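Local coordinates for 3-dehydroquinate dehydratase (Clostridium difficile, PDB 4H3D), which catalyses the cis-dehydration of 3-dehydroquinate to 3-dehydroshikimate through an imine intermediate, the third step of the chorismate pathway, at residues D115-L121 against V140-N146. Residue numbers count along the deposited sequence, not the author numbering.
Sequences DLIDVEL and VKVIISN
Strand 116-120 and residues 141-146 of strand 141-148 run parallel and extended (phi about -80 to -150°, psi about 115 to 160°), their axes 4.5 Å apart at closest and crossing at -33°, in register Leu-116 to Lys-141 through Glu-120 to Ser-145. Six backbone hydrogen bonds, donor first, form the ladder: Lys-141 N–Asp-115 O and Ile-143 N–Ile-117 O (2.9 Å), Ile-117 N–Lys-141 O (3.0 Å), Val-119 N–Ile-143 O, Ser-145 N–Val-119 O and Leu-121 N–Ser-145 O (2.8 Å). Val-119 CG2 fills the hollow between Val-142 CG1 (3.7 Å) and Ile-144 CG1 (3.8 Å); Ile-117 (chi1 p) lodges against Val-140 (CG2–CG1 4.1 Å) and Val-142 (CG1–CG2 4.1 Å). Ile-117, Val-119 and Val-142 pack on helix 125-137, Ile-144 on Leu-168 and Ala-170. The chain turns at Leu-121 (-49/-41°), whose CB points toward Ile-144 CG2 (4.0 Å). Facing the barrel interior, Leu-116 and Ile-143 meet Leu-82 and Leu-172; toward the C-terminal ends, Asp-118 (chi1 t) OD1 accepts a hydrogen bond from Ser-145 OG (2.8 Å), OD2 salt-bridges substrate-binding Arg-86, and Glu-120 OE2 salt-bridges Arg-86 and hydrogen-bonds Ser-87 N. Such a beta-alpha-beta crossover typifies a TIM barrel, here with the type I dehydroquinase active site at the strands' C-terminal ends.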
loop_
_atom_site.group_PDB
_atom_site.type_symbol
_atom_site.label_atom_id
_atom_site.label_comp_id
_atom_site.label_asym_id
_atom_site.label_seq_id
_atom_site.Cartn_x
_atom_site.Cartn_y
_atom_site.Cartn_z
ATOM N N ASP B 115 -2.951 6.752 28.822
ATOM C CA ASP B 115 -3.926 5.732 28.459
ATOM C C ASP B 115 -3.274 4.408 28.090
ATOM O O ASP B 115 -3.885 3.341 28.274
ATOM C CB ASP B 115 -4.771 6.261 27.316
ATOM C CG ASP B 115 -5.488 7.512 27.697
ATOM O OD1 ASP B 115 -6.371 7.428 28.573
ATOM O OD2 ASP B 115 -5.165 8.584 27.152
ATOM N N LEU B 116 -2.056 4.496 27.544
ATOM C CA LEU B 116 -1.237 3.332 27.191
ATOM C C LEU B 116 0.224 3.610 27.492
ATOM O O LEU B 116 0.656 4.762 27.522
ATOM C CB LEU B 116 -1.296 3.002 25.685
ATOM C CG LEU B 116 -2.623 3.033 24.941
ATOM C CD1 LEU B 116 -2.885 4.433 24.370
ATOM C CD2 LEU B 116 -2.614 2.028 23.814
ATOM N N ILE B 117 0.980 2.542 27.703
ATOM C CA ILE B 117 2.424 2.626 27.837
ATOM C C ILE B 117 3.028 1.558 26.951
ATOM O O ILE B 117 2.396 0.533 26.709
ATOM C CB ILE B 117 2.948 2.421 29.298
ATOM C CG1 ILE B 117 2.460 1.084 29.886
ATOM C CG2 ILE B 117 2.532 3.568 30.159
ATOM C CD1 ILE B 117 3.151 0.702 31.244
ATOM N N ASP B 118 4.243 1.805 26.475
ATOM C CA ASP B 118 4.959 0.838 25.634
ATOM C C ASP B 118 6.118 0.272 26.447
ATOM O O ASP B 118 6.989 1.024 26.901
ATOM C CB ASP B 118 5.432 1.509 24.324
ATOM C CG ASP B 118 6.325 0.597 23.447
ATOM O OD1 ASP B 118 7.275 -0.003 23.983
ATOM O OD2 ASP B 118 6.122 0.554 22.205
ATOM N N VAL B 119 6.094 -1.044 26.675
ATOM C CA VAL B 119 7.169 -1.712 27.393
ATOM C C VAL B 119 7.853 -2.724 26.447
ATOM O O VAL B 119 7.200 -3.423 25.697
ATOM C CB VAL B 119 6.672 -2.382 28.707
ATOM C CG1 VAL B 119 5.910 -1.357 29.569
ATOM C CG2 VAL B 119 5.806 -3.540 28.431
ATOM N N GLU B 120 9.171 -2.791 26.505
ATOM C CA GLU B 120 9.944 -3.639 25.604
ATOM C C GLU B 120 10.085 -5.089 26.079
ATOM O O GLU B 120 10.517 -5.332 27.205
ATOM C CB GLU B 120 11.323 -3.007 25.416
ATOM C CG GLU B 120 11.259 -1.731 24.660
ATOM C CD GLU B 120 12.475 -0.846 24.865
ATOM O OE1 GLU B 120 13.388 -1.240 25.627
ATOM O OE2 GLU B 120 12.501 0.248 24.272
ATOM N N LEU B 121 9.735 -6.038 25.199
ATOM C CA LEU B 121 9.872 -7.483 25.464
ATOM C C LEU B 121 11.272 -7.842 26.012
ATOM O O LEU B 121 11.418 -8.660 26.923
ATOM C CB LEU B 121 9.643 -8.262 24.171
ATOM C CG LEU B 121 9.692 -9.789 24.261
ATOM C CD1 LEU B 121 8.603 -10.316 25.194
ATOM C CD2 LEU B 121 9.576 -10.409 22.880
ATOM N N VAL B 140 -4.475 1.142 32.659
ATOM C CA VAL B 140 -3.633 1.603 31.588
ATOM C C VAL B 140 -3.406 0.419 30.647
ATOM O O VAL B 140 -3.132 -0.681 31.107
ATOM C CB VAL B 140 -2.284 2.106 32.138
ATOM C CG1 VAL B 140 -1.298 2.469 30.979
ATOM C CG2 VAL B 140 -2.512 3.275 33.054
ATOM N N LYS B 141 -3.546 0.644 29.339
ATOM C CA LYS B 141 -3.317 -0.400 28.347
ATOM C C LYS B 141 -1.830 -0.550 28.048
ATOM O O LYS B 141 -1.055 0.408 28.117
ATOM C CB LYS B 141 -4.097 -0.117 27.061
ATOM C CG LYS B 141 -5.574 0.086 27.271
ATOM C CD LYS B 141 -6.251 -1.091 27.970
ATOM C CE LYS B 141 -7.741 -0.815 28.122
ATOM N NZ LYS B 141 -8.425 -1.841 28.941
ATOM N N VAL B 142 -1.415 -1.761 27.707
ATOM C CA VAL B 142 -0.005 -1.990 27.500
ATOM C C VAL B 142 0.324 -2.526 26.122
ATOM O O VAL B 142 -0.287 -3.473 25.639
ATOM C CB VAL B 142 0.564 -2.955 28.554
ATOM C CG1 VAL B 142 2.083 -3.214 28.312
ATOM C CG2 VAL B 142 0.350 -2.382 29.958
ATOM N N ILE B 143 1.276 -1.859 25.494
ATOM C CA ILE B 143 1.876 -2.316 24.263
ATOM C C ILE B 143 3.186 -2.975 24.717
ATOM O O ILE B 143 3.930 -2.370 25.483
ATOM C CB ILE B 143 2.246 -1.126 23.319
ATOM C CG1 ILE B 143 1.003 -0.527 22.673
ATOM C CG2 ILE B 143 3.201 -1.582 22.220
ATOM C CD1 ILE B 143 1.302 0.705 21.830
ATOM N N ILE B 144 3.430 -4.228 24.325
ATOM C CA ILE B 144 4.737 -4.838 24.570
ATOM C C ILE B 144 5.374 -4.833 23.189
ATOM O O ILE B 144 4.799 -5.336 22.240
ATOM C CB ILE B 144 4.659 -6.241 25.161
ATOM C CG1 ILE B 144 3.965 -6.194 26.524
ATOM C CG2 ILE B 144 6.072 -6.853 25.261
ATOM C CD1 ILE B 144 3.866 -7.565 27.269
ATOM N N SER B 145 6.533 -4.219 23.065
ATOM C CA SER B 145 7.153 -4.071 21.763
ATOM C C SER B 145 8.485 -4.776 21.613
ATOM O O SER B 145 9.178 -5.065 22.592
ATOM C CB SER B 145 7.351 -2.576 21.457
ATOM O OG SER B 145 8.289 -1.988 22.346
ATOM N N ASN B 146 8.831 -5.042 20.361
ATOM C CA ASN B 146 10.122 -5.631 19.992
ATOM C C ASN B 146 10.536 -5.082 18.634
ATOM O O ASN B 146 9.693 -4.888 17.738
ATOM C CB ASN B 146 10.029 -7.149 19.965
ATOM C CG ASN B 146 11.345 -7.827 19.594
ATOM O OD1 ASN B 146 11.407 -8.556 18.604
ATOM N ND2 ASN B 146 12.394 -7.572 20.360
#